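Local structure of mandelate racemase/muconate lactonizing enzyme-like protein (Roseovarius sp. TM1035, 3RCY) at residues L7-T12 with I25-T30; G21-L26 with V46-M51; G315-A320 with L366-D371; A53-V58 with I92-G97. The protein is of unproven reaction but, as a magnesium-binding member of the mandelate racemase/muconate lactonizing enzyme family, probably abstracts a proton alpha to a substrate carboxylate. All coordinates share one frame; numbering follows the deposited sequence. Where two conformers were deposited one is given.

Contact 1: L7-T12 with I25-T30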
loop_
_atom_site.group_PDB
_atom_site.type_symbol
_atom_site.label_atom_id
_atom_site.label_comp_id
_atom_site.label_asym_id
_atom_site.label_seq_id
_atom_site.Cartn_x
_atom_site.Cartn_y
_atom_site.Cartn_z
ATOM N N LEU A 7 -3.968 -45.983 22.704
ATOM C CA LEU A 7 -4.535 -45.554 21.435
ATOM C C LEU A 7 -5.061 -46.742 20.631
ATOM O O LEU A 7 -4.366 -47.742 20.448
ATOM C CB LEU A 7 -3.486 -44.799 20.605
ATOM C CG LEU A 7 -3.760 -44.575 19.109
ATOM C CD1 LEU A 7 -4.952 -43.630 18.848
ATOM C CD2 LEU A 7 -2.503 -44.057 18.427
ATOM N N ASP A 8 -6.293 -46.612 20.155
ATOM C CA ASP A 8 -6.838 -47.519 19.162
ATOM C C ASP A 8 -7.264 -46.701 17.953
ATOM O O ASP A 8 -7.869 -45.633 18.099
ATOM C CB ASP A 8 -8.037 -48.271 19.730
ATOM C CG ASP A 8 -7.657 -49.162 20.883
ATOM O OD1 ASP A 8 -7.091 -50.235 20.630
ATOM O OD2 ASP A 8 -7.907 -48.788 22.046
ATOM N N ILE A 9 -6.930 -47.193 16.767
ATOM C CA ILE A 9 -7.343 -46.543 15.528
ATOM C C ILE A 9 -8.306 -47.468 14.797
ATOM O O ILE A 9 -8.020 -48.657 14.614
ATOM C CB ILE A 9 -6.137 -46.221 14.605
ATOM C CG1 ILE A 9 -5.084 -45.374 15.349
ATOM C CG2 ILE A 9 -6.626 -45.521 13.317
ATOM C CD1 ILE A 9 -3.684 -45.361 14.662
ATOM N N ILE A 10 -9.444 -46.922 14.386
ATOM C CA ILE A 10 -10.418 -47.686 13.621
ATOM C C ILE A 10 -10.743 -46.944 12.336
ATOM O O ILE A 10 -11.231 -45.813 12.368
ATOM C CB ILE A 10 -11.723 -47.938 14.424
ATOM C CG1 ILE A 10 -11.438 -48.766 15.682
ATOM C CG2 ILE A 10 -12.763 -48.649 13.547
ATOM C CD1 ILE A 10 -12.525 -48.630 16.746
ATOM N N VAL A 11 -10.448 -47.580 11.210
ATOM C CA VAL A 11 -10.833 -47.039 9.915
ATOM C C VAL A 11 -12.126 -47.714 9.479
ATOM O O VAL A 11 -12.187 -48.938 9.373
ATOM C CB VAL A 11 -9.724 -47.231 8.863
ATOM C CG1 VAL A 11 -10.157 -46.664 7.508
ATOM C CG2 VAL A 11 -8.431 -46.562 9.343
ATOM N N THR A 12 -13.156 -46.906 9.247
ATOM C CA THR A 12 -14.477 -47.427 8.942
ATOM C C THR A 12 -15.033 -46.851 7.645
ATOM O O THR A 12 -14.880 -45.653 7.362
ATOM C CB THR A 12 -15.459 -47.263 10.153
ATOM O OG1 THR A 12 -16.697 -47.912 9.862
ATOM C CG2 THR A 12 -15.707 -45.795 10.508
ATOM N N ILE A 25 -11.461 -41.957 9.714
ATOM C CA ILE A 25 -10.381 -42.399 10.591
ATOM C C ILE A 25 -10.719 -41.993 12.015
ATOM O O ILE A 25 -10.591 -40.826 12.388
ATOM C CB ILE A 25 -8.999 -41.824 10.170
ATOM C CG1 ILE A 25 -8.663 -42.237 8.728
ATOM C CG2 ILE A 25 -7.906 -42.312 11.133
ATOM C CD1 ILE A 25 -7.522 -41.422 8.091
ATOM N N LEU A 26 -11.163 -42.968 12.800
ATOM C CA LEU A 26 -11.525 -42.732 14.192
ATOM C C LEU A 26 -10.361 -43.090 15.103
ATOM O O LEU A 26 -9.646 -44.068 14.855
ATOM C CB LEU A 26 -12.762 -43.559 14.573
ATOM C CG LEU A 26 -13.976 -43.486 13.631
ATOM C CD1 LEU A 26 -15.076 -44.404 14.139
ATOM C CD2 LEU A 26 -14.493 -42.049 13.476
ATOM N N VAL A 27 -10.164 -42.288 16.145
ATOM C CA VAL A 27 -9.175 -42.605 17.178
ATOM C C VAL A 27 -9.858 -42.695 18.540
ATOM O O VAL A 27 -10.735 -41.895 18.865
ATOM C CB VAL A 27 -7.983 -41.596 17.205
ATOM C CG1 VAL A 27 -7.202 -41.666 15.902
ATOM C CG2 VAL A 27 -8.463 -40.147 17.476
ATOM N N LYS A 28 -9.457 -43.683 19.324
ATOM C CA LYS A 28 -9.999 -43.870 20.654
ATOM C C LYS A 28 -8.818 -43.837 21.616
ATOM O O LYS A 28 -7.891 -44.642 21.502
ATOM C CB LYS A 28 -10.746 -45.209 20.721
ATOM C CG LYS A 28 -11.268 -45.628 22.098
ATOM C CD LYS A 28 -11.487 -47.154 22.099
ATOM C CE LYS A 28 -12.022 -47.689 23.408
ATOM N NZ LYS A 28 -12.379 -49.136 23.235
ATOM N N LEU A 29 -8.841 -42.880 22.536
ATOM C CA LEU A 29 -7.804 -42.760 23.547
ATOM C C LEU A 29 -8.339 -43.208 24.896
ATOM O O LEU A 29 -9.508 -42.994 25.210
ATOM C CB LEU A 29 -7.287 -41.318 23.648
ATOM C CG LEU A 29 -6.587 -40.717 22.427
ATOM C CD1 LEU A 29 -6.063 -39.325 22.747
ATOM C CD2 LEU A 29 -5.456 -41.612 21.954
ATOM N N THR A 30 -7.474 -43.835 25.684
ATOM C CA THR A 30 -7.821 -44.239 27.035
ATOM C C THR A 30 -6.759 -43.709 27.990
ATOM O O THR A 30 -5.556 -43.805 27.705
ATOM C CB THR A 30 -7.920 -45.781 27.168
ATOM O OG1 THR A 30 -8.740 -46.306 26.115
ATOM C CG2 THR A 30 -8.519 -46.183 28.528
HETATM O O HOH W 1 -7.764 -46.362 23.635
#
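Strands L7-T12 and I25-T30 run antiparallel, their axes 4.7 Å apart, with D8 facing K28 and I10 facing L26 as hydrogen-bonded pairs. D8 N gives its proton to K28 O and K28 N returns one to D8 O; I10 N to L26 O and L26 N to I10 O repeat the exchange, all four bonds being 2.8 to 2.9 Å long. L7-L29, I9-V27 and V11-I25 are the non-hydrogen-bonded pairs between. This is the hairpin that opens the N-terminal capping domain of the enolase superfamily fold, and its two sheet faces differ. On the face of L7, I9 and V11, turned to helices 48-63 and 89-110, L7 swings CG anti to its backbone N (chi1 165°), which carries CD1 across to L29 CD2 at 3.7 Å and V27 CB at 4.0 Å. I9 CG2 lies beside I25 CG2 at 4.1 Å. On the other face D8 and the extended K28 run side by side, OD2 of D8 3.9 Å from CD of K28, while K28 NZ goes on to a salt bridge with E372. A water joins D8 OD2, K28 O and T30 OG1.

Contact 2: G21-L26 with V46-M51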
loop_
_atom_site.group_PDB
_atom_site.type_symbol
_atom_site.label_atom_id
_atom_site.label_comp_id
_atom_site.label_asym_id
_atom_site.label_seq_id
_atom_site.Cartn_x
_atom_site.Cartn_y
_atom_site.Cartn_z
ATOM N N GLY A 21 -17.655 -39.623 2.276
ATOM C CA GLY A 21 -16.377 -40.115 1.735
ATOM C C GLY A 21 -16.159 -41.618 1.856
ATOM O O GLY A 21 -17.010 -42.337 2.381
ATOM N N ARG A 22 -15.007 -42.089 1.377
ATOM C CA ARG A 22 -14.724 -43.532 1.302
ATOM C C ARG A 22 -14.482 -44.196 2.660
ATOM O O ARG A 22 -14.826 -45.364 2.848
ATOM C CB ARG A 22 -13.539 -43.812 0.369
ATOM C CG ARG A 22 -13.872 -43.718 -1.115
ATOM C CD ARG A 22 -12.710 -44.236 -1.966
ATOM N NE ARG A 22 -13.018 -44.210 -3.396
ATOM C CZ ARG A 22 -12.904 -43.138 -4.178
ATOM N NH1 ARG A 22 -12.489 -41.972 -3.684
ATOM N NH2 ARG A 22 -13.215 -43.230 -5.465
ATOM N N TYR A 23 -13.879 -43.462 3.595
ATOM C CA TYR A 23 -13.593 -43.995 4.930
ATOM C C TYR A 23 -13.406 -42.857 5.923
ATOM O O TYR A 23 -13.057 -41.731 5.537
ATOM C CB TYR A 23 -12.342 -44.905 4.926
ATOM C CG TYR A 23 -11.124 -44.206 4.363
ATOM C CD1 TYR A 23 -10.375 -43.330 5.155
ATOM C CD2 TYR A 23 -10.740 -44.389 3.026
ATOM C CE1 TYR A 23 -9.288 -42.656 4.642
ATOM C CE2 TYR A 23 -9.636 -43.721 2.503
ATOM C CZ TYR A 23 -8.917 -42.850 3.317
ATOM O OH TYR A 23 -7.824 -42.163 2.822
ATOM N N TRP A 24 -13.632 -43.166 7.197
ATOM C CA TRP A 24 -13.399 -42.227 8.291
ATOM C C TRP A 24 -12.354 -42.811 9.227
ATOM O O TRP A 24 -12.352 -44.012 9.492
ATOM C CB TRP A 24 -14.694 -41.952 9.063
ATOM C CG TRP A 24 -15.814 -41.422 8.214
ATOM C CD1 TRP A 24 -15.703 -40.643 7.093
ATOM C CD2 TRP A 24 -17.216 -41.618 8.426
ATOM N NE1 TRP A 24 -16.951 -40.352 6.592
ATOM C CE2 TRP A 24 -17.896 -40.936 7.391
ATOM C CE3 TRP A 24 -17.962 -42.300 9.393
ATOM C CZ2 TRP A 24 -19.291 -40.921 7.292
ATOM C CZ3 TRP A 24 -19.354 -42.279 9.299
ATOM C CH2 TRP A 24 -20.000 -41.600 8.252
ATOM N N ILE A 25 -11.461 -41.957 9.714
ATOM C CA ILE A 25 -10.381 -42.399 10.591
ATOM C C ILE A 25 -10.719 -41.993 12.015
ATOM O O ILE A 25 -10.591 -40.826 12.388
ATOM C CB ILE A 25 -8.999 -41.824 10.170
ATOM C CG1 ILE A 25 -8.663 -42.237 8.728
ATOM C CG2 ILE A 25 -7.906 -42.312 11.133
ATOM C CD1 ILE A 25 -7.522 -41.422 8.091
ATOM N N LEU A 26 -11.163 -42.968 12.800
ATOM C CA LEU A 26 -11.525 -42.732 14.192
ATOM C C LEU A 26 -10.361 -43.090 15.103
ATOM O O LEU A 26 -9.646 -44.068 14.855
ATOM C CB LEU A 26 -12.762 -43.559 14.573
ATOM C CG LEU A 26 -13.976 -43.486 13.631
ATOM C CD1 LEU A 26 -15.076 -44.404 14.139
ATOM C CD2 LEU A 26 -14.493 -42.049 13.476
ATOM N N VAL A 46 -2.123 -39.399 1.940
ATOM C CA VAL A 46 -1.735 -40.804 1.823
ATOM C C VAL A 46 -2.885 -41.642 2.395
ATOM O O VAL A 46 -3.727 -41.117 3.129
ATOM C CB VAL A 46 -0.399 -41.100 2.556
ATOM C CG1 VAL A 46 0.770 -40.438 1.827
ATOM C CG2 VAL A 46 -0.451 -40.641 4.032
ATOM N N GLY A 47 -2.925 -42.925 2.042
ATOM C CA GLY A 47 -4.008 -43.819 2.440
ATOM C C GLY A 47 -4.069 -44.140 3.928
ATOM O O GLY A 47 -3.162 -43.775 4.693
ATOM N N PRO A 48 -5.146 -44.829 4.348
ATOM C CA PRO A 48 -5.364 -45.107 5.766
ATOM C C PRO A 48 -4.264 -45.934 6.433
ATOM O O PRO A 48 -3.998 -45.718 7.612
ATOM C CB PRO A 48 -6.715 -45.847 5.783
ATOM C CG PRO A 48 -6.915 -46.338 4.388
ATOM C CD PRO A 48 -6.285 -45.283 3.528
ATOM N N GLU A 49 -3.605 -46.836 5.707
ATOM C CA GLU A 49 -2.553 -47.638 6.328
ATOM C C GLU A 49 -1.336 -46.778 6.679
ATOM O O GLU A 49 -0.768 -46.927 7.764
ATOM C CB GLU A 49 -2.200 -48.866 5.482
ATOM C CG GLU A 49 -3.345 -49.877 5.411
ATOM C CD GLU A 49 -3.963 -50.150 6.778
ATOM O OE1 GLU A 49 -5.167 -49.866 6.966
ATOM O OE2 GLU A 49 -3.234 -50.635 7.672
ATOM N N ALA A 50 -0.967 -45.858 5.785
ATOM C CA ALA A 50 0.109 -44.914 6.061
ATOM C C ALA A 50 -0.302 -43.952 7.186
ATOM O O ALA A 50 0.504 -43.625 8.055
ATOM C CB ALA A 50 0.484 -44.142 4.804
ATOM N N MET A 51 -1.564 -43.526 7.177
ATOM C CA MET A 51 -2.086 -42.666 8.238
ATOM C C MET A 51 -2.037 -43.323 9.619
ATOM O O MET A 51 -1.750 -42.653 10.606
ATOM C CB MET A 51 -3.493 -42.154 7.906
ATOM C CG MET A 51 -3.490 -40.947 6.952
ATOM S SD MET A 51 -2.279 -39.623 7.323
ATOM C CE MET A 51 -2.746 -39.072 8.973
HETATM O O HOH W 2 -6.172 -41.295 4.625
#
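Y23 lays its ring against P48, the first residue of helix 48-63, and this is the tight end of the contact. P48 CG stands over one ring face, 4.2 Å from the centroid of Y23 and 13° off the ring normal, a CH-pi contact, and P48 CD comes to 3.5 Å from Y23 OH. The tyrosine reaches there because its CG sits between the backbone N and the carbonyl carbon (chi1 55°). Within strand 24-31 the join is looser: I25 CD1 merely meets M51 CB at 4.1 Å, the two side chains crossing at about a right angle. G47 is the N-cap of the helix, and its O accepts from M51 N. In this N-terminal capping domain Y23, just before the strand, and I25 within it thus pack on the first turn of helix 48-63. A single water bridges the phenol oxygen and the loop before the helix: Y23 OH donates to it at 2.6 Å, and it donates to V46 O at 2.9 Å. A leucine in place of Y23 would probably leave that water without its phenol donor and P48 CG without an aromatic face beneath it. D57 OD2 of a second subunit accepts from G47 N. Within the chain itself V11 packs on both Y23 and P48.

Contact 3: G315-A320 with L366-D371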
loop_
_atom_site.group_PDB
_atom_site.type_symbol
_atom_site.label_atom_id
_atom_site.label_comp_id
_atom_site.label_asym_id
_atom_site.label_seq_id
_atom_site.Cartn_x
_atom_site.Cartn_y
_atom_site.Cartn_z
ATOM N N GLY A 315 -17.142 -38.212 9.300
ATOM C CA GLY A 315 -18.056 -38.902 10.207
ATOM C C GLY A 315 -18.639 -38.036 11.310
ATOM O O GLY A 315 -18.319 -36.843 11.416
ATOM N N PRO A 316 -19.509 -38.638 12.140
ATOM C CA PRO A 316 -20.256 -37.937 13.181
ATOM C C PRO A 316 -19.411 -37.560 14.401
ATOM O O PRO A 316 -19.862 -36.774 15.237
ATOM C CB PRO A 316 -21.323 -38.960 13.579
ATOM C CG PRO A 316 -20.680 -40.291 13.291
ATOM C CD PRO A 316 -19.897 -40.059 12.043
ATOM N N VAL A 317 -18.219 -38.136 14.516
ATOM C CA VAL A 317 -17.313 -37.804 15.617
ATOM C C VAL A 317 -16.698 -36.429 15.374
ATOM O O VAL A 317 -16.719 -35.572 16.258
ATOM C CB VAL A 317 -16.204 -38.884 15.833
ATOM C CG1 VAL A 317 -15.176 -38.408 16.858
ATOM C CG2 VAL A 317 -16.824 -40.206 16.295
ATOM N N GLU A 318 -16.166 -36.205 14.173
ATOM C CA GLU A 318 -15.698 -34.865 13.833
ATOM C C GLU A 318 -16.851 -33.862 13.917
ATOM O O GLU A 318 -16.666 -32.735 14.359
ATOM C CB GLU A 318 -15.051 -34.810 12.448
ATOM C CG GLU A 318 -14.271 -33.515 12.254
ATOM C CD GLU A 318 -13.980 -33.188 10.806
ATOM O OE1 GLU A 318 -14.899 -33.293 9.957
ATOM O OE2 GLU A 318 -12.832 -32.795 10.522
ATOM N N TRP A 319 -18.046 -34.291 13.516
ATOM C CA TRP A 319 -19.219 -33.426 13.587
ATOM C C TRP A 319 -19.560 -33.033 15.025
ATOM O O TRP A 319 -19.961 -31.903 15.271
ATOM C CB TRP A 319 -20.418 -34.093 12.920
ATOM C CG TRP A 319 -21.615 -33.210 12.812
ATOM C CD1 TRP A 319 -21.704 -32.006 12.156
ATOM C CD2 TRP A 319 -22.907 -33.457 13.367
ATOM N NE1 TRP A 319 -22.974 -31.495 12.274
ATOM C CE2 TRP A 319 -23.735 -32.365 13.009
ATOM C CE3 TRP A 319 -23.449 -34.497 14.137
ATOM C CZ2 TRP A 319 -25.076 -32.288 13.390
ATOM C CZ3 TRP A 319 -24.787 -34.413 14.522
ATOM C CH2 TRP A 319 -25.582 -33.319 14.144
ATOM N N ALA A 320 -19.410 -33.966 15.967
ATOM C CA ALA A 320 -19.628 -33.653 17.385
ATOM C C ALA A 320 -18.654 -32.577 17.873
ATOM O O ALA A 320 -19.050 -31.664 18.605
ATOM C CB ALA A 320 -19.532 -34.904 18.253
ATOM N N LEU A 366 -17.920 -35.120 24.615
ATOM C CA LEU A 366 -18.567 -34.798 23.341
ATOM C C LEU A 366 -20.053 -35.169 23.353
ATOM O O LEU A 366 -20.798 -34.807 22.445
ATOM C CB LEU A 366 -17.844 -35.472 22.164
ATOM C CG LEU A 366 -16.455 -34.943 21.785
ATOM C CD1 LEU A 366 -15.817 -35.857 20.737
ATOM C CD2 LEU A 366 -16.483 -33.493 21.277
ATOM N N GLY A 367 -20.477 -35.878 24.390
ATOM C CA GLY A 367 -21.876 -36.253 24.551
ATOM C C GLY A 367 -22.317 -37.296 23.544
ATOM O O GLY A 367 -23.481 -37.312 23.131
ATOM N N ILE A 368 -21.382 -38.152 23.139
ATOM C CA ILE A 368 -21.661 -39.196 22.157
ATOM C C ILE A 368 -21.386 -40.581 22.733
ATOM O O ILE A 368 -20.552 -40.738 23.631
ATOM C CB ILE A 368 -20.862 -38.990 20.836
ATOM C CG1 ILE A 368 -19.348 -38.962 21.095
ATOM C CG2 ILE A 368 -21.320 -37.697 20.135
ATOM C CD1 ILE A 368 -18.481 -38.871 19.813
ATOM N N GLU A 369 -22.118 -41.573 22.229
ATOM C CA GLU A 369 -21.796 -42.966 22.483
ATOM C C GLU A 369 -21.436 -43.594 21.149
ATOM O O GLU A 369 -22.306 -43.837 20.311
ATOM C CB GLU A 369 -22.976 -43.703 23.136
ATOM C CG GLU A 369 -22.554 -44.975 23.865
ATOM C CD GLU A 369 -23.728 -45.818 24.345
ATOM O OE1 GLU A 369 -24.773 -45.248 24.729
ATOM O OE2 GLU A 369 -23.591 -47.063 24.338
ATOM N N VAL A 370 -20.146 -43.825 20.943
ATOM C CA VAL A 370 -19.670 -44.363 19.683
ATOM C C VAL A 370 -19.946 -45.863 19.632
ATOM O O VAL A 370 -19.590 -46.608 20.551
ATOM C CB VAL A 370 -18.174 -44.055 19.441
ATOM C CG1 VAL A 370 -17.679 -44.732 18.166
ATOM C CG2 VAL A 370 -17.960 -42.549 19.328
ATOM N N ASP A 371 -20.612 -46.294 18.567
ATOM C CA ASP A 371 -20.833 -47.713 18.363
ATOM C C ASP A 371 -19.581 -48.342 17.757
ATOM O O ASP A 371 -19.453 -48.464 16.530
ATOM C CB ASP A 371 -22.064 -47.969 17.496
ATOM C CG ASP A 371 -22.530 -49.411 17.577
ATOM O OD1 ASP A 371 -21.692 -50.309 17.809
ATOM O OD2 ASP A 371 -23.737 -49.647 17.416
#
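I368 turns CG1 between its backbone N and carbonyl carbon (chi1 58°), leaving CG2 anti to the carbonyl carbon, and so presents two separate branches to the helix residues opposite. CG2 touches A320 CB at 3.8 Å, while the extended outer arm (chi2 175°) carries CD1 to V317 CG2 at 4.1 Å. V317 and V370 both hold CG1 anti to the backbone N, and each uses its other methyl: V317 CG2 and V370 CG2 meet at 4.0 Å, the side chains crossing at about a right angle. L366 leans on A320, the last residue of the segment, its CB 4.3 Å from A320 CB and its CD2 4.1 Å from A320 O. Thus a loop without regular structure, following strand 357-358, lies across the first turn of helix 316-327, whose N-cap is G315, in the barrel domain of the enolase superfamily. The loop has polar anchors of its own outside this interface: L366 O accepts from H324 NE2 and L366 N donates to D104 OD1. Between the two segments there is no hydrogen bond, only apolar side-chain contacts and L366 CD2 against the A320 carbonyl, which implies that complementary shape, rather than directional bonding, sets how V317 and A320 fit the loop.

Contact 4: A53-V58 with I92-G97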
loop_
_atom_site.group_PDB
_atom_site.type_symbol
_atom_site.label_atom_id
_atom_site.label_comp_id
_atom_site.label_asym_id
_atom_site.label_seq_id
_atom_site.Cartn_x
_atom_site.Cartn_y
_atom_site.Cartn_z
ATOM N N ALA A 53 0.300 -45.381 10.704
ATOM C CA ALA A 53 1.683 -45.252 11.157
ATOM C C ALA A 53 1.969 -43.819 11.624
ATOM O O ALA A 53 2.641 -43.625 12.630
ATOM C CB ALA A 53 2.659 -45.680 10.064
ATOM N N VAL A 54 1.437 -42.831 10.905
ATOM C CA VAL A 54 1.636 -41.416 11.265
ATOM C C VAL A 54 0.988 -41.111 12.620
ATOM O O VAL A 54 1.624 -40.514 13.502
ATOM C CB VAL A 54 1.085 -40.460 10.165
ATOM C CG1 VAL A 54 1.038 -38.994 10.658
ATOM C CG2 VAL A 54 1.924 -40.576 8.890
ATOM N N ILE A 55 -0.272 -41.530 12.774
ATOM C CA ILE A 55 -1.035 -41.303 14.011
ATOM C C ILE A 55 -0.343 -41.956 15.213
ATOM O O ILE A 55 -0.137 -41.310 16.241
ATOM C CB ILE A 55 -2.498 -41.793 13.863
ATOM C CG1 ILE A 55 -3.248 -40.907 12.859
ATOM C CG2 ILE A 55 -3.222 -41.793 15.203
ATOM C CD1 ILE A 55 -4.526 -41.537 12.306
ATOM N N GLU A 56 0.038 -43.224 15.062
ATOM C CA GLU A 56 0.755 -43.950 16.111
ATOM C C GLU A 56 2.049 -43.234 16.522
ATOM O O GLU A 56 2.349 -43.128 17.711
ATOM C CB GLU A 56 1.037 -45.408 15.682
ATOM C CG GLU A 56 -0.201 -46.311 15.712
ATOM C CD GLU A 56 0.026 -47.686 15.079
ATOM O OE1 GLU A 56 1.148 -47.945 14.583
ATOM O OE2 GLU A 56 -0.920 -48.510 15.074
ATOM N N ASP A 57 2.791 -42.727 15.536
ATOM C CA ASP A 57 4.021 -41.972 15.795
ATOM C C ASP A 57 3.741 -40.706 16.607
ATOM O O ASP A 57 4.331 -40.502 17.668
ATOM C CB ASP A 57 4.723 -41.607 14.482
ATOM C CG ASP A 57 6.068 -40.937 14.702
ATOM O OD1 ASP A 57 6.100 -39.796 15.208
ATOM O OD2 ASP A 57 7.104 -41.545 14.359
ATOM N N VAL A 58 2.846 -39.865 16.091
ATOM C CA VAL A 58 2.460 -38.617 16.757
ATOM C C VAL A 58 2.030 -38.862 18.210
ATOM O O VAL A 58 2.496 -38.180 19.137
ATOM C CB VAL A 58 1.324 -37.901 15.966
ATOM C CG1 VAL A 58 0.734 -36.741 16.781
ATOM C CG2 VAL A 58 1.861 -37.391 14.608
ATOM N N ILE A 92 -0.443 -32.831 11.395
ATOM C CA ILE A 92 -1.448 -32.065 12.144
ATOM C C ILE A 92 -2.832 -32.714 11.988
ATOM O O ILE A 92 -3.648 -32.682 12.917
ATOM C CB ILE A 92 -1.437 -30.560 11.757
ATOM C CG1 ILE A 92 -0.087 -29.909 12.118
ATOM C CG2 ILE A 92 -2.576 -29.805 12.415
ATOM C CD1 ILE A 92 0.256 -29.890 13.625
ATOM N N GLY A 93 -3.080 -33.340 10.833
ATOM C CA GLY A 93 -4.275 -34.181 10.667
ATOM C C GLY A 93 -4.319 -35.280 11.718
ATOM O O GLY A 93 -5.363 -35.532 12.341
ATOM N N ALA A 94 -3.175 -35.934 11.918
ATOM C CA ALA A 94 -3.030 -36.940 12.966
ATOM C C ALA A 94 -3.302 -36.340 14.345
ATOM O O ALA A 94 -4.170 -36.830 15.082
ATOM C CB ALA A 94 -1.641 -37.592 12.909
ATOM N N PHE A 95 -2.575 -35.276 14.690
ATOM C CA PHE A 95 -2.784 -34.606 15.974
ATOM C C PHE A 95 -4.241 -34.202 16.229
ATOM O O PHE A 95 -4.742 -34.386 17.343
ATOM C CB PHE A 95 -1.890 -33.371 16.144
ATOM C CG PHE A 95 -2.191 -32.588 17.401
ATOM C CD1 PHE A 95 -1.847 -33.099 18.655
ATOM C CD2 PHE A 95 -2.861 -31.364 17.340
ATOM C CE1 PHE A 95 -2.149 -32.392 19.828
ATOM C CE2 PHE A 95 -3.161 -30.655 18.510
ATOM C CZ PHE A 95 -2.803 -31.176 19.757
ATOM N N SER A 96 -4.895 -33.620 15.225
ATOM C CA SER A 96 -6.241 -33.044 15.408
ATOM C C SER A 96 -7.256 -34.053 15.953
ATOM O O SER A 96 -8.013 -33.751 16.885
ATOM C CB SER A 96 -6.765 -32.452 14.098
ATOM O OG SER A 96 -5.890 -31.468 13.576
ATOM N N GLY A 97 -7.273 -35.246 15.360
ATOM C CA GLY A 97 -8.139 -36.322 15.816
ATOM C C GLY A 97 -7.845 -36.721 17.249
ATOM O O GLY A 97 -8.763 -36.940 18.034
#
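Helices 48-63 and 89-110 belong to the helical part of the N-terminal capping domain, and here they cross with A94 at the meeting point. The segment axes approach to 8.8 Å at a crossing angle of -65°, and I55 and A94 have their CA atoms just 4.9 Å apart, a closeness that the small alanine allows. Three side chains gather round its one methyl: A94 CB lies 3.7 Å from I55 CG1, 3.8 Å from V54 CG1 and 3.9 Å from V58 CG2. V54 and V58, one turn apart on helix 48-63, use different branches for this. V54 sends the methyl anti to its backbone N (chi1 169°), whereas V58 gives A94 the other one, leaving its CG1 to rest 4.3 Å from F95 CB. The F95 ring leads away from that neighbour, toward M74 and V78 of helix 71-80. In the alpha+beta capping domain of this superfamily, a helical layer backs the antiparallel sheet, and I55 also touches L7 and I9 of strand 4-12. On the far side of helix 89-110 S96 OG donates to I92 O at 2.6 Å from above the carbonyl plane, while S96 N reaches the same oxygen from the opposite face. Helix 48-63 meets a second subunit as well: V46 of that subunit packs on V54 and V58, and its G47 N donates to D57 OD2.

How the contacts relate
All four contacts are largely buried, but they sit in different layers. Contacts 1, 2 and 4 build the N-terminal domain: contact 1 is held by backbone bonds within the sheet, contact 4 by apolar side chains between two helices, without a hydrogen bond across, and contact 2 mixes an aromatic face with a bridging water where strand 24-31 meets helix 48-63. Contacts 2 and 4 share that helix, and both touch the second subunit. I25 serves contacts 1 and 2, and its CG2 also meets I55 CD1 of contact 4. Contact 3, likewise apolar, lies in the barrel domain, yet W24 packs on G315 and P316, and L26 on V317, joining the domains.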